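Local coordinates for SWD1-like protein (Myceliophthora thermophila, PDB 6E29) that probably acts as a non-catalytic WD40 beta-propeller subunit of the COMPASS histone H3 methyltransferase complex, at residues I238-V244 against L259-F265; R228-V232 against H276-S280; T282-V286 against I298-G302. Residue numbers count along the deposited sequence, not the author numbering.

Contact 1 of 3, residues I238-V244 against L259-F265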
loop_
_atom_site.group_PDB
_atom_site.type_symbol
_atom_site.label_atom_id
_atom_site.label_comp_id
_atom_site.label_asym_id
_atom_site.label_seq_id
_atom_site.Cartn_x
_atom_site.Cartn_y
_atom_site.Cartn_z
ATOM N N ILE B 238 -1.522 -14.271 -8.734
ATOM C CA ILE B 238 -2.495 -14.733 -7.765
ATOM C C ILE B 238 -2.659 -13.670 -6.700
ATOM O O ILE B 238 -1.668 -13.202 -6.143
ATOM C CB ILE B 238 -2.070 -16.063 -7.134
ATOM C CG1 ILE B 238 -1.974 -17.107 -8.246
ATOM C CG2 ILE B 238 -3.084 -16.481 -6.089
ATOM C CD1 ILE B 238 -1.334 -18.427 -7.773
ATOM N N ILE B 239 -3.907 -13.291 -6.427
ATOM C CA ILE B 239 -4.249 -12.405 -5.323
ATOM C C ILE B 239 -4.652 -13.279 -4.144
ATOM O O ILE B 239 -5.282 -14.335 -4.326
ATOM C CB ILE B 239 -5.369 -11.427 -5.721
ATOM C CG1 ILE B 239 -4.947 -10.606 -6.930
ATOM C CG2 ILE B 239 -5.669 -10.463 -4.527
ATOM C CD1 ILE B 239 -6.167 -9.863 -7.662
ATOM N N ARG B 240 -4.239 -12.882 -2.936
ATOM C CA ARG B 240 -4.470 -13.720 -1.762
ATOM C C ARG B 240 -4.957 -12.875 -0.612
ATOM O O ARG B 240 -4.477 -11.750 -0.434
ATOM C CB ARG B 240 -3.185 -14.398 -1.291
ATOM C CG ARG B 240 -2.663 -15.389 -2.389
ATOM C CD ARG B 240 -1.282 -15.901 -1.977
ATOM N NE ARG B 240 -0.704 -16.881 -2.905
ATOM C CZ ARG B 240 0.056 -16.585 -3.951
ATOM N NH1 ARG B 240 0.353 -15.314 -4.261
ATOM N NH2 ARG B 240 0.531 -17.582 -4.706
ATOM N N THR B 241 -5.873 -13.436 0.169
ATOM C CA THR B 241 -6.257 -12.875 1.454
ATOM C C THR B 241 -5.836 -13.839 2.549
ATOM O O THR B 241 -5.848 -15.062 2.364
ATOM C CB THR B 241 -7.743 -12.605 1.535
ATOM O OG1 THR B 241 -8.480 -13.792 1.172
ATOM C CG2 THR B 241 -8.095 -11.427 0.570
ATOM N N PHE B 242 -5.451 -13.281 3.681
ATOM C CA PHE B 242 -5.033 -14.075 4.826
ATOM C C PHE B 242 -5.707 -13.572 6.081
ATOM O O PHE B 242 -6.017 -12.381 6.203
ATOM C CB PHE B 242 -3.538 -14.018 5.084
ATOM C CG PHE B 242 -2.711 -14.504 3.969
ATOM C CD1 PHE B 242 -2.131 -15.774 4.005
ATOM C CD2 PHE B 242 -2.469 -13.660 2.886
ATOM C CE1 PHE B 242 -1.368 -16.207 2.922
ATOM C CE2 PHE B 242 -1.733 -14.075 1.836
ATOM C CZ PHE B 242 -1.155 -15.368 1.859
ATOM N N ILE B 243 -5.849 -14.496 7.043
ATOM C CA ILE B 243 -6.403 -14.210 8.370
ATOM C C ILE B 243 -5.260 -13.777 9.275
ATOM O O ILE B 243 -4.340 -14.553 9.504
ATOM C CB ILE B 243 -7.103 -15.447 8.948
ATOM C CG1 ILE B 243 -8.100 -16.010 7.926
ATOM C CG2 ILE B 243 -7.793 -15.092 10.240
ATOM C CD1 ILE B 243 -9.095 -14.966 7.425
ATOM N N VAL B 244 -5.309 -12.558 9.787
ATOM C CA VAL B 244 -4.130 -12.018 10.490
ATOM C C VAL B 244 -4.104 -12.562 11.884
ATOM O O VAL B 244 -5.165 -12.665 12.532
ATOM C CB VAL B 244 -4.172 -10.480 10.469
ATOM C CG1 VAL B 244 -3.197 -9.897 11.470
ATOM C CG2 VAL B 244 -3.880 -9.912 9.062
ATOM N N LEU B 259 -0.395 -17.694 9.722
ATOM C CA LEU B 259 -0.963 -16.710 8.805
ATOM C C LEU B 259 -1.765 -17.475 7.754
ATOM O O LEU B 259 -1.328 -17.649 6.614
ATOM C CB LEU B 259 0.145 -15.854 8.203
ATOM C CG LEU B 259 -0.348 -14.667 7.392
ATOM C CD1 LEU B 259 -1.264 -13.751 8.219
ATOM C CD2 LEU B 259 0.860 -13.915 6.801
ATOM N N PRO B 260 -2.933 -17.979 8.122
ATOM C CA PRO B 260 -3.616 -18.926 7.235
ATOM C C PRO B 260 -4.213 -18.244 6.011
ATOM O O PRO B 260 -4.729 -17.119 6.058
ATOM C CB PRO B 260 -4.678 -19.563 8.145
ATOM C CG PRO B 260 -4.897 -18.544 9.224
ATOM C CD PRO B 260 -3.601 -17.828 9.431
ATOM N N LEU B 261 -4.054 -18.907 4.877
ATOM C CA LEU B 261 -4.637 -18.398 3.636
ATOM C C LEU B 261 -6.159 -18.494 3.686
ATOM O O LEU B 261 -6.723 -19.538 4.028
ATOM C CB LEU B 261 -4.097 -19.205 2.460
ATOM C CG LEU B 261 -4.668 -18.926 1.090
ATOM C CD1 LEU B 261 -4.159 -17.587 0.680
ATOM C CD2 LEU B 261 -4.187 -20.043 0.146
ATOM N N GLU B 262 -6.827 -17.422 3.298
ATOM C CA GLU B 262 -8.281 -17.425 3.208
ATOM C C GLU B 262 -8.744 -17.766 1.789
ATOM O O GLU B 262 -9.316 -18.831 1.564
ATOM C CB GLU B 262 -8.839 -16.072 3.642
ATOM C CG GLU B 262 -10.387 -16.112 3.662
ATOM C CD GLU B 262 -11.017 -14.747 3.883
ATOM O OE1 GLU B 262 -11.869 -14.599 4.812
ATOM O OE2 GLU B 262 -10.636 -13.849 3.105
ATOM N N HIS B 263 -8.508 -16.881 0.826
ATOM C CA HIS B 263 -8.870 -17.111 -0.568
ATOM C C HIS B 263 -7.701 -16.795 -1.490
ATOM O O HIS B 263 -6.883 -15.915 -1.209
ATOM C CB HIS B 263 -10.062 -16.241 -1.018
ATOM C CG HIS B 263 -11.357 -16.601 -0.371
ATOM N ND1 HIS B 263 -11.900 -17.858 -0.437
ATOM C CD2 HIS B 263 -12.188 -15.871 0.407
ATOM C CE1 HIS B 263 -13.030 -17.886 0.246
ATOM N NE2 HIS B 263 -13.228 -16.690 0.766
ATOM N N LYS B 264 -7.675 -17.487 -2.631
ATOM C CA LYS B 264 -6.852 -17.141 -3.792
ATOM C C LYS B 264 -7.786 -16.616 -4.870
ATOM O O LYS B 264 -8.822 -17.240 -5.144
ATOM C CB LYS B 264 -6.117 -18.357 -4.360
ATOM C CG LYS B 264 -4.854 -18.777 -3.635
ATOM C CD LYS B 264 -4.271 -20.021 -4.234
ATOM C CE LYS B 264 -5.247 -21.168 -4.150
ATOM N NZ LYS B 264 -4.637 -22.372 -4.813
ATOM N N PHE B 265 -7.410 -15.523 -5.520
ATOM C CA PHE B 265 -8.206 -14.989 -6.625
ATOM C C PHE B 265 -7.314 -14.904 -7.848
ATOM O O PHE B 265 -6.206 -14.358 -7.768
ATOM C CB PHE B 265 -8.769 -13.610 -6.314
ATOM C CG PHE B 265 -9.516 -13.526 -5.037
ATOM C CD1 PHE B 265 -10.845 -13.882 -4.980
ATOM C CD2 PHE B 265 -8.883 -13.069 -3.868
ATOM C CE1 PHE B 265 -11.543 -13.797 -3.773
ATOM C CE2 PHE B 265 -9.588 -12.975 -2.677
ATOM C CZ PHE B 265 -10.933 -13.321 -2.651
#

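Contact 2 of 3, residues R228-V232 against H276-S280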
loop_
_atom_site.group_PDB
_atom_site.type_symbol
_atom_site.label_atom_id
_atom_site.label_comp_id
_atom_site.label_asym_id
_atom_site.label_seq_id
_atom_site.Cartn_x
_atom_site.Cartn_y
_atom_site.Cartn_z
ATOM N N ARG B 228 -8.074 -7.455 10.638
ATOM C CA ARG B 228 -8.118 -8.909 10.836
ATOM C C ARG B 228 -7.820 -9.686 9.562
ATOM O O ARG B 228 -7.555 -10.900 9.648
ATOM C CB ARG B 228 -9.484 -9.408 11.343
ATOM C CG ARG B 228 -10.036 -8.890 12.689
ATOM C CD ARG B 228 -9.477 -9.490 13.986
ATOM N NE ARG B 228 -9.655 -10.954 14.191
ATOM C CZ ARG B 228 -10.485 -11.531 15.064
ATOM N NH1 ARG B 228 -11.257 -10.808 15.868
ATOM N NH2 ARG B 228 -10.534 -12.855 15.152
ATOM N N GLU B 229 -7.896 -9.037 8.405
ATOM C CA GLU B 229 -7.625 -9.703 7.136
ATOM C C GLU B 229 -6.660 -8.877 6.297
ATOM O O GLU B 229 -6.722 -7.643 6.285
ATOM C CB GLU B 229 -8.906 -9.949 6.345
ATOM C CG GLU B 229 -9.934 -10.843 7.069
ATOM C CD GLU B 229 -10.942 -10.051 7.916
ATOM O OE1 GLU B 229 -10.955 -8.795 7.875
ATOM O OE2 GLU B 229 -11.749 -10.700 8.616
ATOM N N LEU B 230 -5.781 -9.580 5.591
ATOM C CA LEU B 230 -4.693 -8.997 4.825
ATOM C C LEU B 230 -4.873 -9.414 3.361
ATOM O O LEU B 230 -5.055 -10.596 3.063
ATOM C CB LEU B 230 -3.352 -9.501 5.336
ATOM C CG LEU B 230 -2.090 -9.176 4.553
ATOM C CD1 LEU B 230 -1.719 -7.693 4.720
ATOM C CD2 LEU B 230 -0.984 -10.132 5.058
ATOM N N LEU B 231 -4.751 -8.456 2.475
ATOM C CA LEU B 231 -4.798 -8.648 1.034
ATOM C C LEU B 231 -3.403 -8.450 0.482
ATOM O O LEU B 231 -2.714 -7.487 0.830
ATOM C CB LEU B 231 -5.782 -7.616 0.439
ATOM C CG LEU B 231 -5.910 -7.430 -1.067
ATOM C CD1 LEU B 231 -6.455 -8.718 -1.628
ATOM C CD2 LEU B 231 -6.922 -6.252 -1.291
ATOM N N VAL B 232 -2.991 -9.352 -0.394
ATOM C CA VAL B 232 -1.619 -9.403 -0.875
ATOM C C VAL B 232 -1.638 -9.534 -2.399
ATOM O O VAL B 232 -2.279 -10.430 -2.919
ATOM C CB VAL B 232 -0.837 -10.590 -0.305
ATOM C CG1 VAL B 232 0.620 -10.540 -0.853
ATOM C CG2 VAL B 232 -0.863 -10.608 1.235
ATOM N N HIS B 276 -3.064 -3.448 -9.437
ATOM C CA HIS B 276 -3.297 -2.997 -8.077
ATOM C C HIS B 276 -4.554 -3.676 -7.554
ATOM O O HIS B 276 -5.400 -4.127 -8.325
ATOM C CB HIS B 276 -3.396 -1.453 -8.034
ATOM C CG HIS B 276 -2.059 -0.791 -8.107
ATOM N ND1 HIS B 276 -1.525 -0.274 -9.268
ATOM C CD2 HIS B 276 -1.091 -0.674 -7.166
ATOM C CE1 HIS B 276 -0.304 0.180 -9.027
ATOM N NE2 HIS B 276 -0.010 -0.064 -7.764
ATOM N N VAL B 277 -4.675 -3.740 -6.225
ATOM C CA VAL B 277 -5.812 -4.394 -5.596
ATOM C C VAL B 277 -6.285 -3.520 -4.449
ATOM O O VAL B 277 -5.528 -2.691 -3.935
ATOM C CB VAL B 277 -5.465 -5.779 -5.043
ATOM C CG1 VAL B 277 -5.066 -6.699 -6.281
ATOM C CG2 VAL B 277 -4.274 -5.670 -4.004
ATOM N N ALA B 278 -7.536 -3.758 -4.029
ATOM C CA ALA B 278 -8.160 -2.987 -2.950
ATOM C C ALA B 278 -9.318 -3.746 -2.300
ATOM O O ALA B 278 -10.078 -4.441 -2.972
ATOM C CB ALA B 278 -8.655 -1.629 -3.463
ATOM N N PHE B 279 -9.478 -3.545 -0.990
ATOM C CA PHE B 279 -10.612 -4.015 -0.219
ATOM C C PHE B 279 -11.708 -2.973 -0.257
ATOM O O PHE B 279 -11.430 -1.788 -0.041
ATOM C CB PHE B 279 -10.254 -4.139 1.261
ATOM C CG PHE B 279 -9.593 -5.475 1.682
ATOM C CD1 PHE B 279 -10.134 -6.682 1.338
ATOM C CD2 PHE B 279 -8.490 -5.439 2.542
ATOM C CE1 PHE B 279 -9.562 -7.905 1.775
ATOM C CE2 PHE B 279 -7.868 -6.651 2.989
ATOM C CZ PHE B 279 -8.431 -7.890 2.614
ATOM N N SER B 280 -12.960 -3.436 -0.289
ATOM C CA SER B 280 -14.086 -2.519 -0.138
ATOM C C SER B 280 -14.221 -2.110 1.334
ATOM O O SER B 280 -13.538 -2.639 2.220
ATOM C CB SER B 280 -15.381 -3.148 -0.665
ATOM O OG SER B 280 -15.820 -4.231 0.174
#

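Contact 3 of 3, residues T282-V286 against I298-G302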
loop_
_atom_site.group_PDB
_atom_site.type_symbol
_atom_site.label_atom_id
_atom_site.label_comp_id
_atom_site.label_asym_id
_atom_site.label_seq_id
_atom_site.Cartn_x
_atom_site.Cartn_y
_atom_site.Cartn_z
ATOM N N THR B 282 -16.230 -2.567 3.906
ATOM C CA THR B 282 -16.424 -3.576 4.947
ATOM C C THR B 282 -15.522 -4.779 4.754
ATOM O O THR B 282 -15.597 -5.718 5.547
ATOM C CB THR B 282 -17.842 -4.090 5.007
ATOM O OG1 THR B 282 -18.100 -4.855 3.811
ATOM C CG2 THR B 282 -18.855 -2.927 5.070
ATOM N N GLY B 283 -14.744 -4.792 3.698
ATOM C CA GLY B 283 -13.960 -5.969 3.411
ATOM C C GLY B 283 -14.703 -7.034 2.647
ATOM O O GLY B 283 -14.127 -8.089 2.343
ATOM N N GLU B 284 -15.953 -6.790 2.307
ATOM C CA GLU B 284 -16.717 -7.796 1.576
ATOM C C GLU B 284 -16.095 -8.128 0.224
ATOM O O GLU B 284 -16.140 -9.284 -0.214
ATOM C CB GLU B 284 -18.125 -7.306 1.338
ATOM C CG GLU B 284 -18.974 -8.420 0.685
ATOM C CD GLU B 284 -20.424 -8.068 0.482
ATOM O OE1 GLU B 284 -20.854 -6.878 0.600
ATOM O OE2 GLU B 284 -21.171 -9.026 0.194
ATOM N N TYR B 285 -15.624 -7.120 -0.504
ATOM C CA TYR B 285 -15.171 -7.327 -1.878
ATOM C C TYR B 285 -13.680 -7.061 -1.984
ATOM O O TYR B 285 -13.123 -6.214 -1.284
ATOM C CB TYR B 285 -15.868 -6.390 -2.871
ATOM C CG TYR B 285 -17.350 -6.544 -2.879
ATOM C CD1 TYR B 285 -17.940 -7.713 -3.323
ATOM C CD2 TYR B 285 -18.157 -5.529 -2.421
ATOM C CE1 TYR B 285 -19.371 -7.862 -3.328
ATOM C CE2 TYR B 285 -19.538 -5.655 -2.413
ATOM C CZ TYR B 285 -20.143 -6.823 -2.863
ATOM O OH TYR B 285 -21.521 -6.948 -2.841
ATOM N N VAL B 286 -13.044 -7.773 -2.918
ATOM C CA VAL B 286 -11.687 -7.467 -3.380
ATOM C C VAL B 286 -11.799 -7.048 -4.849
ATOM O O VAL B 286 -12.377 -7.778 -5.650
ATOM C CB VAL B 286 -10.756 -8.700 -3.245
ATOM C CG1 VAL B 286 -9.408 -8.419 -3.907
ATOM C CG2 VAL B 286 -10.553 -9.061 -1.724
ATOM N N ILE B 298 -13.943 -7.769 -9.744
ATOM C CA ILE B 298 -14.389 -7.693 -8.345
ATOM C C ILE B 298 -14.801 -9.093 -7.890
ATOM O O ILE B 298 -15.656 -9.728 -8.517
ATOM C CB ILE B 298 -15.549 -6.702 -8.175
ATOM C CG1 ILE B 298 -15.155 -5.316 -8.742
ATOM C CG2 ILE B 298 -15.921 -6.577 -6.722
ATOM C CD1 ILE B 298 -16.346 -4.283 -8.659
ATOM N N TRP B 299 -14.161 -9.588 -6.832
ATOM C CA TRP B 299 -14.532 -10.846 -6.186
ATOM C C TRP B 299 -15.142 -10.572 -4.809
ATOM O O TRP B 299 -14.890 -9.527 -4.189
ATOM C CB TRP B 299 -13.320 -11.750 -6.004
ATOM C CG TRP B 299 -12.617 -12.153 -7.234
ATOM C CD1 TRP B 299 -12.805 -13.329 -7.952
ATOM C CD2 TRP B 299 -11.530 -11.462 -7.872
ATOM N NE1 TRP B 299 -11.930 -13.375 -8.995
ATOM C CE2 TRP B 299 -11.131 -12.254 -8.977
ATOM C CE3 TRP B 299 -10.849 -10.253 -7.613
ATOM C CZ2 TRP B 299 -10.103 -11.863 -9.851
ATOM C CZ3 TRP B 299 -9.814 -9.872 -8.465
ATOM C CH2 TRP B 299 -9.443 -10.680 -9.570
ATOM N N GLU B 300 -15.873 -11.553 -4.294
ATOM C CA GLU B 300 -16.432 -11.443 -2.953
ATOM C C GLU B 300 -15.731 -12.440 -2.038
ATOM O O GLU B 300 -15.455 -13.572 -2.436
ATOM C CB GLU B 300 -17.959 -11.673 -2.963
ATOM C CG GLU B 300 -18.392 -12.931 -3.676
ATOM C CD GLU B 300 -18.346 -14.131 -2.745
ATOM O OE1 GLU B 300 -18.548 -13.913 -1.513
ATOM O OE2 GLU B 300 -18.064 -15.250 -3.240
ATOM N N ARG B 301 -15.435 -12.016 -0.820
ATOM C CA ARG B 301 -14.634 -12.806 0.125
ATOM C C ARG B 301 -15.456 -13.775 0.935
ATOM O O ARG B 301 -14.882 -14.597 1.658
ATOM C CB ARG B 301 -13.946 -11.899 1.121
ATOM C CG ARG B 301 -12.774 -11.206 0.595
ATOM C CD ARG B 301 -12.048 -10.516 1.728
ATOM N NE ARG B 301 -11.958 -11.339 2.932
ATOM C CZ ARG B 301 -12.490 -11.032 4.108
ATOM N NH1 ARG B 301 -13.162 -9.886 4.266
ATOM N NH2 ARG B 301 -12.365 -11.883 5.129
ATOM N N GLY B 302 -16.777 -13.653 0.890
ATOM C CA GLY B 302 -17.612 -14.627 1.564
ATOM C C GLY B 302 -17.337 -16.032 1.069
ATOM O O GLY B 302 -17.139 -16.955 1.862
#

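Contact 1 of 3, residues I238-V244 against L259-F265
Strands 239-243 and 261-265 run antiparallel, with their axes 4.4 Å apart at closest approach. They are the third and outermost strands of one blade of the WD40 propeller. At the start, Ile238 CG2 rests 3.8 Å from Lys264 CG. Ile239 and Phe265 form a hydrogen-bonded pair: Ile239 N donates to Phe265 O at 2.9 Å, and Phe265 N to Ile239 O at 2.7 Å. Their CB atoms lie 4.1 Å apart on the face that packs against the next blade, where Phe265 meets Trp299. Arg240 follows in a non-hydrogen-bonded pair with Lys264, and its guanidinium forms a salt bridge with Asp236. Thr241 then faces both Glu262 and His263, a classic beta bulge. Thr241 N donates to His263 O at 3.0 Å, and Glu262 N to Thr241 O at 2.7 Å. The hydroxyl joins in: Thr241 OG1 donates to Glu262 OE2 at 2.9 Å and accepts from His263 N at 3.1 Å. Phe242 has Leu261 CD1 over one ring face, 4.1 Å from the centroid, a CH-pi contact. Phe242 CB also meets Leu259 CD1 at 3.9 Å. Ile243 N donates to Pro260 O at 3.0 Å, and Ile243 CB lies 3.8 Å from Pro260 CG. At Val244, CA is still 4.0 Å from Leu259 CD1. The chemistry implies a continuous backbone ladder that takes up one extra residue of strand 261-265 opposite Thr241. The bulge turns the Glu262 carboxylate to the Thr241 side, where it also forms a salt bridge with Arg301 of the next blade.

Contact 2 of 3, residues R228-V232 against H276-S280
No hydrogen bond joins residues 228-232 to residues 276-280. The strand axes stay 7.8 Å apart at closest approach, too far for backbone pairing, so side chains fill the gap. Leu231 gives the largest share of surface, 98 Å², followed by Phe279 with 82 Å². The Leu231 CA-to-CB bond points toward the other strand. With chi1 t and chi2 p, Leu231 CD2 is aimed at the Ala278 backbone, 3.6 Å from Ala278 C, and CD1 at Ile239 and Val286. Leu231 CG sits 3.8 Å from Val277 CG2; the m rotamer of Val277 places that methyl in the gap, and its CA-to-CB bond also points toward the other segment. The Phe279 CA-to-CB bond runs sideways, but chi1 near -86° brings the ring back over the first strand. Leu231 CB then lies over one ring face, 3.8 Å from the centroid, a CH-pi contact. The same ring also rests on backbone: Phe279 CE2 is 3.6 Å from Glu229 O, and Phe279 CZ is 3.9 Å from Leu230 C. Glu229 adds CB, 4.3 Å from Phe279 CZ, while Glu229 OE1 is hydrogen-bonded to Thr224 OG1. Strand 229-234 is second in its blade, and strand 274-279 is the innermost of the next. The contact is thus face-to-face blade packing in a WD40 propeller. Its chemistry is mainly apolar, so between these two segments the blades meet by burial and shape fit.

Contact 3 of 3, residues T282-V286 against I298-G302
Val286, Arg301 and Trp299 bury the most surface in this contact, 93, 72 and 52 Å² in turn. Val286 and Trp299 form an antiparallel hydrogen-bonded pair. Val286 N donates to Trp299 O, and Trp299 N to Val286 O, both at 2.8 Å. Their side chains share one face of the sheet, where Val286 CG1 lies 4.4 Å from Trp299 CE3. That face looks to the preceding blade: Trp299 packs on Phe265 and Ile239, and Val286 on Thr241. Trp299 also meets Trp274 edge-to-face. The two strands, 285-290 and 296-300, are the second and third of a four-stranded WD40 blade. Trp299 and Glu300 end the third strand, the place where the Trp-Asp pair that names the repeat is found; here the acid is a glutamate. Arg301 comes next, just past the strand. Arg301 N donates to Glu284 O at 2.9 Å, which carries the ladder one step beyond the last bridge. The Arg301 side chain runs on along the other segment, from Val286 to Gly283. Arg301 CG touches Val286 CG2 at 3.9 Å, and Arg301 NH1 donates to Gly283 O at 2.8 Å. Arg301 NH2 forms a salt bridge with Glu262 of the neighbouring blade. Gly283 has positive phi, 84°, and a CB there would press on the preceding carbonyl and sit 3.4 Å from Arg301 NH1. On the other face, Tyr285 and Glu300 are an antiparallel non-hydrogen-bonded pair. Tyr285 CB meets Ile298 CG2 at 3.9 Å, and Tyr285 CD1 lies 4.0 Å from Glu300 CB.

In the fold
Following the chain from the N terminus, strand 229-234 is the first involved and opens the long loop that contact 2 closes. Inside that loop the chain runs through strand 239-243, and contact 1 closes a shorter loop with strand 261-265. Contact 1 is therefore nested in contact 2. The chain then passes to strand 274-279, the inner strand of the next blade, and contact 2 ends. Contact 3 follows in series and closes the hairpin of strands 285-290 and 296-300. Contacts 1 and 3 each join two neighbouring strands within one blade; contact 2 joins the two blades near the propeller's centre. Arg301 in contact 3 reaches back to Glu262 and His263 of contact 1, farther from the centre.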